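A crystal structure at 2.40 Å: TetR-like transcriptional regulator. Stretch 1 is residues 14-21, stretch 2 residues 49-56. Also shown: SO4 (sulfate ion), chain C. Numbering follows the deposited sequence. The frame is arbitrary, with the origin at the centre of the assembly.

Stretch 1 (14-21) VREQQMLD
Stretch 2, residues 49-56: PMLYLYYG

Two segments of one chain meet in a TetR-like transcriptional regulator. Residues 14-21 are helical throughout, within a longer helix; residues from Pro-49 continue a second helix. Gly-56 is the first residue after it to leave helical phi/psi, and its positive phi (97°, psi -27°) would jam a CB against the preceding carbonyl O. The helix axes approach to 11.7 Å with a signed crossing angle of -107°, so the helices run steeply across one another. Register is set by Met-19 CA to Leu-51 CA, 7.7 Å, and Glu-16 CA to Tyr-54 CA, 8.3 Å; the two sides bury 385 Å² in all.

Met-19 N to Arg-15 O (3.1 Å), Leu-20 N to Glu-16 O (3.0 Å) and Tyr-55 N to Leu-51 O (2.7 Å) are backbone hydrogen bonds.

Apolar packing centres on selenomethionine Met-19 (chi1 m, chi2 t, chi3 t), which directs its CA-to-CB bond toward the second stretch and gives up the largest area. Met-19 CE lies 3.5 Å from Leu-51 CA, 3.9 Å from Leu-51 CD2, 3.7 Å from CE of selenomethionine Met-50 (chi1 -101°, chi2 m, chi3 m) and 3.6 Å from Tyr-54 CD2. Leu-20 (chi1 m, chi2 t) places CD2 3.6 Å from Tyr-55 OH and 4.1 Å from Tyr-55 CZ.

Arg-15 (chi1 -146°, chi2 p, chi3 t) makes a van der Waals contact, NE to Met-50 CE at 4.0 Å, with the methyl oblique to the guanidinium.

Met-19 SE sits 4.2 Å from the Tyr-54 ring centroid, obliquely, 32° off the normal, but meets Tyr-55 at its edge, 4.0 Å from CE2. Both tyrosines have chi1 m, with chi2 -97° and -77°.

Tyr-55 OH donates a weak hydrogen bond to Glu-16 OE1 (2.7 Å). Glu-16 CB points sideways; chi1 t and chi2 95° bring the carboxylate nearer.

Tyr-52 (chi1 m, chi2 92°), its CB directed away, weakly hydrogen-bonds through OH to sulfate O2 (3.2 Å).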

# COMPACT_ATOMS: atom_id res chain seq x y z
N VAL A 14 18.93 -0.38 -25.91
CA VAL A 14 18.00 -1.24 -26.65
C VAL A 14 17.93 -2.66 -26.11
O VAL A 14 16.83 -3.23 -26.00
CB VAL A 14 18.29 -1.26 -28.16
CG1 VAL A 14 19.63 -1.92 -28.45
CG2 VAL A 14 17.17 -1.96 -28.90
N ARG A 15 19.08 -3.25 -25.78
CA ARG A 15 19.10 -4.55 -25.12
C ARG A 15 18.54 -4.35 -23.70
O ARG A 15 17.66 -5.10 -23.26
CB ARG A 15 20.52 -5.12 -25.09
CG ARG A 15 20.59 -6.65 -25.22
CD ARG A 15 19.73 -7.18 -26.40
NE ARG A 15 20.17 -8.51 -26.88
CZ ARG A 15 20.88 -8.74 -27.99
NH1 ARG A 15 21.28 -7.75 -28.78
NH2 ARG A 15 21.21 -9.99 -28.31
N GLU A 16 19.05 -3.31 -23.03
CA GLU A 16 18.52 -2.72 -21.79
C GLU A 16 16.99 -2.69 -21.70
O GLU A 16 16.40 -3.37 -20.86
CB GLU A 16 18.99 -1.26 -21.74
CG GLU A 16 18.73 -0.52 -20.44
CD GLU A 16 19.95 -0.57 -19.53
OE1 GLU A 16 20.19 -1.65 -18.92
OE2 GLU A 16 20.68 0.47 -19.46
N GLN A 17 16.39 -1.90 -22.58
CA GLN A 17 14.95 -1.70 -22.57
C GLN A 17 14.19 -3.00 -22.77
O GLN A 17 13.10 -3.16 -22.19
CB GLN A 17 14.53 -0.60 -23.55
CG GLN A 17 13.12 -0.72 -24.16
CD GLN A 17 13.16 -1.22 -25.61
OE1 GLN A 17 12.79 -0.49 -26.53
NE2 GLN A 17 13.64 -2.45 -25.83
N GLN A 18 14.75 -3.93 -23.52
CA GLN A 18 14.09 -5.22 -23.70
C GLN A 18 14.11 -6.06 -22.42
O GLN A 18 13.13 -6.76 -22.12
CB GLN A 18 14.74 -5.99 -24.80
CG GLN A 18 14.28 -5.61 -26.14
CD GLN A 18 14.99 -6.42 -27.21
OE1 GLN A 18 15.59 -7.46 -26.91
NE2 GLN A 18 14.94 -5.94 -28.45
N MSE A 19 15.21 -5.98 -21.67
CA MSE A 19 15.38 -6.74 -20.44
C MSE A 19 14.52 -6.17 -19.32
O MSE A 19 14.01 -6.90 -18.51
CB MSE A 19 16.83 -6.70 -19.97
CG MSE A 19 17.71 -7.73 -20.62
SE MSE A 19 19.63 -7.46 -20.30
CE MSE A 19 20.20 -9.25 -20.79
N LEU A 20 14.40 -4.86 -19.27
CA LEU A 20 13.64 -4.20 -18.25
C LEU A 20 12.12 -4.34 -18.47
O LEU A 20 11.35 -4.54 -17.51
CB LEU A 20 14.11 -2.74 -18.09
CG LEU A 20 15.53 -2.56 -17.48
CD1 LEU A 20 16.05 -1.15 -17.66
CD2 LEU A 20 15.68 -2.92 -16.02
N ASP A 21 11.70 -4.32 -19.73
CA ASP A 21 10.29 -4.56 -20.07
C ASP A 21 9.83 -5.94 -19.65
O ASP A 21 8.70 -6.16 -19.21
CB ASP A 21 10.08 -4.44 -21.58
CG ASP A 21 10.17 -3.02 -22.07
OD1 ASP A 21 10.12 -2.81 -23.28
OD2 ASP A 21 10.30 -2.11 -21.23
N PRO A 49 22.73 -16.60 -18.86
CA PRO A 49 24.07 -16.03 -18.74
C PRO A 49 24.14 -14.56 -19.18
O PRO A 49 24.83 -13.76 -18.52
CB PRO A 49 24.94 -16.91 -19.66
CG PRO A 49 24.22 -18.22 -19.76
CD PRO A 49 22.77 -18.00 -19.34
N MSE A 50 23.46 -14.22 -20.28
CA MSE A 50 23.38 -12.86 -20.78
C MSE A 50 22.84 -11.90 -19.74
O MSE A 50 23.50 -10.90 -19.43
CB MSE A 50 22.46 -12.80 -21.98
CG MSE A 50 23.18 -12.74 -23.29
SE MSE A 50 23.93 -10.95 -23.44
CE MSE A 50 22.25 -10.00 -23.82
N LEU A 51 21.66 -12.21 -19.21
CA LEU A 51 21.03 -11.41 -18.16
C LEU A 51 22.01 -11.08 -17.01
O LEU A 51 22.14 -9.93 -16.58
CB LEU A 51 19.81 -12.17 -17.62
CG LEU A 51 18.43 -11.54 -17.54
CD1 LEU A 51 17.67 -12.17 -16.42
CD2 LEU A 51 18.44 -10.05 -17.36
N TYR A 52 22.70 -12.10 -16.50
CA TYR A 52 23.63 -11.91 -15.38
C TYR A 52 24.81 -11.02 -15.71
O TYR A 52 25.37 -10.39 -14.82
CB TYR A 52 24.13 -13.25 -14.87
CG TYR A 52 23.15 -13.92 -13.98
CD1 TYR A 52 22.24 -14.80 -14.48
CD2 TYR A 52 23.11 -13.62 -12.62
CE1 TYR A 52 21.30 -15.40 -13.65
CE2 TYR A 52 22.20 -14.22 -11.78
CZ TYR A 52 21.29 -15.11 -12.29
OH TYR A 52 20.37 -15.73 -11.47
N LEU A 53 25.20 -10.99 -16.99
CA LEU A 53 26.24 -10.05 -17.42
C LEU A 53 25.75 -8.58 -17.41
O LEU A 53 26.56 -7.67 -17.51
CB LEU A 53 26.88 -10.44 -18.78
CG LEU A 53 27.63 -11.77 -18.94
CD1 LEU A 53 28.03 -11.98 -20.36
CD2 LEU A 53 28.85 -11.80 -18.05
N TYR A 54 24.44 -8.36 -17.31
CA TYR A 54 23.91 -7.00 -17.19
C TYR A 54 23.47 -6.77 -15.78
O TYR A 54 23.71 -5.68 -15.24
CB TYR A 54 22.75 -6.69 -18.16
CG TYR A 54 23.20 -6.56 -19.58
CD1 TYR A 54 23.46 -5.31 -20.15
CD2 TYR A 54 23.42 -7.71 -20.35
CE1 TYR A 54 23.92 -5.21 -21.50
CE2 TYR A 54 23.89 -7.64 -21.69
CZ TYR A 54 24.12 -6.40 -22.25
OH TYR A 54 24.56 -6.41 -23.57
N TYR A 55 22.84 -7.76 -15.16
CA TYR A 55 22.29 -7.52 -13.82
C TYR A 55 22.96 -8.27 -12.69
O TYR A 55 23.41 -7.64 -11.71
CB TYR A 55 20.76 -7.55 -13.81
CG TYR A 55 20.27 -6.41 -14.65
CD1 TYR A 55 20.29 -5.09 -14.15
CD2 TYR A 55 19.90 -6.61 -15.99
CE1 TYR A 55 19.91 -4.00 -14.94
CE2 TYR A 55 19.53 -5.53 -16.80
CZ TYR A 55 19.52 -4.23 -16.25
OH TYR A 55 19.12 -3.16 -17.02
N GLY A 56 23.09 -9.58 -12.79
CA GLY A 56 24.00 -10.19 -11.82
C GLY A 56 23.28 -10.76 -10.62
O GLY A 56 23.78 -11.71 -10.01
S SO4 C . 16.70 -17.90 -10.64
O1 SO4 C . 15.98 -18.17 -11.88
O2 SO4 C . 18.12 -17.94 -10.99
O3 SO4 C . 16.32 -16.59 -10.09
O4 SO4 C . 16.40 -18.92 -9.65